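Local coordinates for putative branched chain amino acid ABC transporter, periplasmic amino acid-binding protein (Brucella ovis, PDB 4XFK) that probably binds amino acids such as leucine, isoleucine and valine in the periplasm as a component of an amino-acid transport system, at residues T123-F129 with D346-A350; H131-S135 with D340-R344. The protein carries 1 engineered substitution. One frame throughout, in Å; residues are numbered along the deposited sequence.

Contact 1 of 2, residues T123-F129 with D346-A350; sequences TGSKCHF and DDHQA
Asp347 meets Thr123 first through its CB, which rests 3.6 Å from Thr123 O. From there CG turns into the position between the backbone N and the carbonyl carbon (chi1 58°), and the carboxylate divides its work. Asp347 OD1 accepts from Gln349 N at 3.2 Å, met from above the carboxylate plane, which closes an Asx turn. OD2 reaches Thr123 through a water lying 2.7 Å from both Asp347 OD2 and Thr123 O, and it is also salt-bridged to Arg344. Thr123 CG2, meanwhile, presses on the backbone, 3.5 Å from Asp347 O. No direct hydrogen bond joins the two loops, one leading into the edge strand 131-133 of the parallel sheet, the other into strand 350-360, so bridging waters and van der Waals contact do the joining. In one of its two conformers Cys127 SG lies 3.6 Å from Asp347 O, and another water bridges that same oxygen to His128 O. Farther along, the His348 ring presents CE1 edge-on to Phe129 O, 2.9 Å away, while the imidazole and the Phe129 ring lie oblique to each other, planes 56° apart. The imidazole is held at both nitrogens, ND1 by His131 O and NE2 by Glu330, an arrangement that may favour a positive charge on it.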
loop_
_atom_site.group_PDB
_atom_site.type_symbol
_atom_site.label_atom_id
_atom_site.label_comp_id
_atom_site.label_asym_id
_atom_site.label_seq_id
_atom_site.Cartn_x
_atom_site.Cartn_y
_atom_site.Cartn_z
ATOM N N THR A 123 5.657 1.054 -11.469
ATOM C CA THR A 123 6.937 1.756 -11.503
ATOM C C THR A 123 7.928 1.032 -12.421
ATOM O O THR A 123 9.137 1.290 -12.369
ATOM C CB THR A 123 7.557 1.904 -10.104
ATOM O OG1 THR A 123 7.614 0.625 -9.462
ATOM C CG2 THR A 123 6.736 2.864 -9.249
ATOM N N GLY A 124 7.409 0.134 -13.253
ATOM C CA GLY A 124 8.212 -0.599 -14.219
ATOM C C GLY A 124 7.736 -0.288 -15.623
ATOM O O GLY A 124 7.889 0.840 -16.094
ATOM N N SER A 125 7.133 -1.271 -16.286
ATOM C CA SER A 125 6.713 -1.109 -17.678
ATOM C C SER A 125 5.681 -0.001 -17.902
ATOM O O SER A 125 5.583 0.535 -19.013
ATOM C CB SER A 125 6.188 -2.432 -18.242
ATOM O OG SER A 125 4.999 -2.820 -17.581
ATOM N N LYS A 126 4.925 0.352 -16.860
ATOM C CA LYS A 126 3.921 1.411 -16.967
ATOM C C LYS A 126 4.340 2.709 -16.281
ATOM O O LYS A 126 3.532 3.617 -16.123
ATOM C CB LYS A 126 2.570 0.951 -16.409
ATOM C CG LYS A 126 1.825 -0.019 -17.305
ATOM C CD LYS A 126 0.394 -0.216 -16.820
ATOM C CE LYS A 126 -0.414 -1.038 -17.811
ATOM N NZ LYS A 126 0.225 -2.356 -18.065
ATOM N N CYS A 127 5.596 2.798 -15.868
ATOM C CA CYS A 127 6.147 4.001 -15.247
ATOM C C CYS A 127 5.990 5.214 -16.160
ATOM O O CYS A 127 6.272 5.116 -17.358
ATOM C CB CYS A 127 7.633 3.755 -14.956
ATOM S SG CYS A 127 8.584 5.179 -14.436
ATOM N N HIS A 128 5.554 6.345 -15.613
ATOM C CA HIS A 128 5.577 7.605 -16.351
ATOM C C HIS A 128 5.677 8.759 -15.368
ATOM O O HIS A 128 5.508 8.582 -14.152
ATOM C CB HIS A 128 4.381 7.761 -17.297
ATOM C CG HIS A 128 3.052 7.784 -16.607
ATOM N ND1 HIS A 128 2.390 8.954 -16.289
ATOM C CD2 HIS A 128 2.261 6.774 -16.178
ATOM C CE1 HIS A 128 1.246 8.657 -15.696
ATOM N NE2 HIS A 128 1.143 7.340 -15.616
ATOM N N PHE A 129 5.973 9.937 -15.899
ATOM C CA PHE A 129 6.356 11.068 -15.070
ATOM C C PHE A 129 5.240 11.539 -14.138
ATOM O O PHE A 129 5.507 12.036 -13.053
ATOM C CB PHE A 129 6.844 12.219 -15.951
ATOM C CG PHE A 129 7.307 13.420 -15.177
ATOM C CD1 PHE A 129 8.558 13.447 -14.581
ATOM C CD2 PHE A 129 6.491 14.530 -15.058
ATOM C CE1 PHE A 129 8.983 14.564 -13.870
ATOM C CE2 PHE A 129 6.907 15.650 -14.359
ATOM C CZ PHE A 129 8.153 15.667 -13.756
ATOM N N ASP A 346 13.922 8.247 -10.733
ATOM C CA ASP A 346 14.004 7.366 -11.893
ATOM C C ASP A 346 12.665 6.753 -12.258
ATOM O O ASP A 346 12.331 6.626 -13.443
ATOM C CB ASP A 346 14.977 6.215 -11.634
ATOM C CG ASP A 346 16.343 6.678 -11.203
ATOM O OD1 ASP A 346 16.442 7.386 -10.174
ATOM O OD2 ASP A 346 17.324 6.313 -11.890
ATOM N N ASP A 347 11.914 6.348 -11.238
ATOM C CA ASP A 347 10.724 5.533 -11.445
ATOM C C ASP A 347 9.531 6.035 -10.643
ATOM O O ASP A 347 8.426 5.540 -10.808
ATOM C CB ASP A 347 11.011 4.057 -11.120
ATOM C CG ASP A 347 11.511 3.831 -9.691
ATOM O OD1 ASP A 347 11.809 4.799 -8.955
ATOM O OD2 ASP A 347 11.626 2.645 -9.308
ATOM N N HIS A 348 9.763 7.025 -9.788
ATOM C CA HIS A 348 8.741 7.522 -8.863
ATOM C C HIS A 348 8.222 6.450 -7.898
ATOM O O HIS A 348 7.028 6.381 -7.590
ATOM C CB HIS A 348 7.604 8.256 -9.590
ATOM C CG HIS A 348 8.059 9.489 -10.300
ATOM N ND1 HIS A 348 7.245 10.205 -11.151
ATOM C CD2 HIS A 348 9.244 10.145 -10.269
ATOM C CE1 HIS A 348 7.916 11.241 -11.625
ATOM N NE2 HIS A 348 9.130 11.227 -11.106
ATOM N N GLN A 349 9.153 5.633 -7.414
ATOM C CA GLN A 349 8.921 4.777 -6.261
ATOM C C GLN A 349 9.440 5.491 -5.012
ATOM O O GLN A 349 10.601 5.903 -4.968
ATOM C CB GLN A 349 9.651 3.438 -6.441
ATOM C CG GLN A 349 9.604 2.536 -5.225
ATOM C CD GLN A 349 8.179 2.173 -4.833
ATOM O OE1 GLN A 349 7.412 1.627 -5.636
ATOM N NE2 GLN A 349 7.815 2.480 -3.593
ATOM N N ALA A 350 8.583 5.661 -4.009
ATOM C CA ALA A 350 9.009 6.299 -2.765
ATOM C C ALA A 350 9.979 5.414 -1.984
ATOM O O ALA A 350 9.922 4.176 -2.066
ATOM C CB ALA A 350 7.811 6.662 -1.900
HETATM O O HOH W 1 11.390 0.584 -10.986
HETATM O O HOH W 2 10.037 -0.298 -8.645
HETATM O O HOH W 3 6.010 6.258 -12.326
#

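Contact 2 of 2, residues H131-S135 with D340-R344; sequences HFRFS and DYSMR
Met343 reaches both Phe134 and Phe132 with the end of its side chain. CG leaves anti to the backbone N (chi1 -179°), and bends at chi2 and chi3 curl the chain, bringing SD beside one ring and CE over the other. The methyl sits above a face of Phe134, 4.0 Å from Met343 CE to the ring centroid and 29° off the normal, a CH-pi contact. The sulfur instead meets the edge of Phe132, 3.9 Å from Met343 SD to Phe132 CD2, in a Met-aromatic arrangement. At the edge of the Phe134 ring Tyr341, in the conformer described, crosses it at about a right angle, with Tyr341 CE1 3.9 Å from Phe134 CD1. Tyr341 OH donates to Phe134 O at a very short 2.5 Å; with a second conformer present, the detailed geometry is doubtful. The two segments run in roughly opposed directions, 144° apart, and do not pair as neighbouring strands: the nearest CA atoms, of Phe134 and Met343, are 8.1 Å apart. Residues 131-133 form the edge strand of the parallel sheet and Phe134 lies in the loop just after it, whereas 340-343 belongs to strand 339-343 of the mixed sheet, so the join is made mainly by side chains. In the next shell, Phe132 is stacked on His348 and backed by Ala326 and Ile329 of helix 322-331. Ile329 also touches Phe134, while Leu305 of helix 296-312 packs against both Phe134 and Tyr341.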
loop_
_atom_site.group_PDB
_atom_site.type_symbol
_atom_site.label_atom_id
_atom_site.label_comp_id
_atom_site.label_asym_id
_atom_site.label_seq_id
_atom_site.Cartn_x
_atom_site.Cartn_y
_atom_site.Cartn_z
ATOM N N HIS A 131 2.817 9.730 -12.733
ATOM C CA HIS A 131 2.470 8.773 -11.691
ATOM C C HIS A 131 3.553 8.782 -10.612
ATOM O O HIS A 131 4.759 8.808 -10.916
ATOM C CB HIS A 131 2.322 7.356 -12.267
ATOM C CG HIS A 131 2.390 6.262 -11.232
ATOM N ND1 HIS A 131 3.568 5.627 -10.906
ATOM C CD2 HIS A 131 1.435 5.691 -10.455
ATOM C CE1 HIS A 131 3.343 4.725 -9.964
ATOM N NE2 HIS A 131 2.053 4.740 -9.675
ATOM N N PHE A 132 3.110 8.749 -9.356
ATOM C CA PHE A 132 4.007 8.595 -8.218
ATOM C C PHE A 132 3.434 7.535 -7.304
ATOM O O PHE A 132 2.243 7.599 -6.961
ATOM C CB PHE A 132 4.114 9.902 -7.427
ATOM C CG PHE A 132 4.873 10.985 -8.131
ATOM C CD1 PHE A 132 4.254 11.785 -9.074
ATOM C CD2 PHE A 132 6.215 11.203 -7.843
ATOM C CE1 PHE A 132 4.957 12.791 -9.715
ATOM C CE2 PHE A 132 6.917 12.212 -8.469
ATOM C CZ PHE A 132 6.292 13.008 -9.410
ATOM N N ARG A 133 4.268 6.587 -6.886
ATOM C CA ARG A 133 3.841 5.571 -5.924
ATOM C C ARG A 133 4.439 5.839 -4.547
ATOM O O ARG A 133 5.662 5.962 -4.395
ATOM C CB ARG A 133 4.194 4.150 -6.384
ATOM C CG ARG A 133 4.012 3.134 -5.263
ATOM C CD ARG A 133 3.662 1.737 -5.729
ATOM N NE ARG A 133 4.678 1.140 -6.585
ATOM C CZ ARG A 133 4.417 0.121 -7.388
ATOM N NH1 ARG A 133 5.373 -0.395 -8.152
ATOM N NH2 ARG A 133 3.184 -0.364 -7.432
ATOM N N PHE A 134 3.564 5.929 -3.551
ATOM C CA PHE A 134 3.964 6.277 -2.185
ATOM C C PHE A 134 3.994 5.092 -1.227
ATOM O O PHE A 134 4.415 5.215 -0.069
ATOM C CB PHE A 134 3.057 7.390 -1.647
ATOM C CG PHE A 134 3.191 8.671 -2.415
ATOM C CD1 PHE A 134 4.148 9.611 -2.066
ATOM C CD2 PHE A 134 2.386 8.914 -3.515
ATOM C CE1 PHE A 134 4.264 10.799 -2.774
ATOM C CE2 PHE A 134 2.509 10.086 -4.240
ATOM C CZ PHE A 134 3.451 11.030 -3.864
ATOM N N SER A 135 3.577 3.940 -1.734
ATOM C CA SER A 135 3.437 2.733 -0.937
ATOM C C SER A 135 4.534 1.726 -1.279
ATOM O O SER A 135 5.326 1.940 -2.204
ATOM C CB SER A 135 2.078 2.106 -1.246
ATOM O OG SER A 135 2.053 1.660 -2.590
ATOM N N ASP A 340 12.477 8.944 7.695
ATOM C CA ASP A 340 12.602 9.671 6.445
ATOM C C ASP A 340 11.805 9.062 5.311
ATOM O O ASP A 340 11.748 7.844 5.143
ATOM C CB ASP A 340 14.069 9.805 6.043
ATOM C CG ASP A 340 14.826 10.757 6.943
ATOM O OD1 ASP A 340 14.211 11.734 7.429
ATOM O OD2 ASP A 340 16.030 10.523 7.166
ATOM N N TYR A 341 11.184 9.946 4.545
ATOM C CA TYR A 341 10.437 9.564 3.389
ATOM C C TYR A 341 10.870 10.472 2.226
ATOM O O TYR A 341 10.936 11.696 2.385
ATOM C CB TYR A 341 8.985 9.765 3.762
ATOM C CG TYR A 341 8.013 9.126 2.855
ATOM C CD1 TYR A 341 7.702 9.719 1.652
ATOM C CD2 TYR A 341 7.371 7.949 3.204
ATOM C CE1 TYR A 341 6.804 9.165 0.809
ATOM C CE2 TYR A 341 6.465 7.372 2.354
ATOM C CZ TYR A 341 6.187 7.997 1.158
ATOM O OH TYR A 341 5.294 7.478 0.276
ATOM N N SER A 342 11.190 9.877 1.080
ATOM C CA SER A 342 11.583 10.656 -0.093
ATOM C C SER A 342 11.108 9.942 -1.350
ATOM O O SER A 342 10.464 8.902 -1.265
ATOM C CB SER A 342 13.095 10.885 -0.123
ATOM O OG SER A 342 13.809 9.661 -0.219
ATOM N N MET A 343 11.432 10.499 -2.510
ATOM C CA MET A 343 10.948 9.970 -3.780
ATOM C C MET A 343 12.098 9.717 -4.739
ATOM O O MET A 343 12.919 10.606 -4.970
ATOM C CB MET A 343 9.976 10.970 -4.418
ATOM C CG MET A 343 9.385 10.505 -5.741
ATOM S SD MET A 343 8.440 8.969 -5.621
ATOM C CE MET A 343 7.127 9.452 -4.498
ATOM N N ARG A 344 12.162 8.517 -5.310
ATOM C CA ARG A 344 13.183 8.227 -6.308
ATOM C C ARG A 344 12.744 8.774 -7.662
ATOM O O ARG A 344 11.644 8.492 -8.136
ATOM C CB ARG A 344 13.447 6.734 -6.386
ATOM C CG ARG A 344 14.545 6.393 -7.370
ATOM C CD ARG A 344 15.082 4.999 -7.104
ATOM N NE ARG A 344 14.052 3.978 -7.306
ATOM C CZ ARG A 344 14.180 2.713 -6.923
ATOM N NH1 ARG A 344 15.278 2.320 -6.291
ATOM N NH2 ARG A 344 13.205 1.846 -7.153
#

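In the fold
With centres 10 Å apart, the two contacts form one continuous buried region on the same side of the chain's centre. Contact 2 is nested along the chain inside the loop closed by contact 1: 123-129 leads to 131-135, and some 200 residues later 340-344 leads to 346-350. Arg133 ties them together, its NH1 bonding Thr123 OG1 and its backbone pairing with His348 and Ala350, while helix 322-331 touches both through Phe129, Phe132 and Phe134. Within the periplasmic binding protein fold, this places early and late parts of the chain side by side where the parallel sheet meets the mixed sheet.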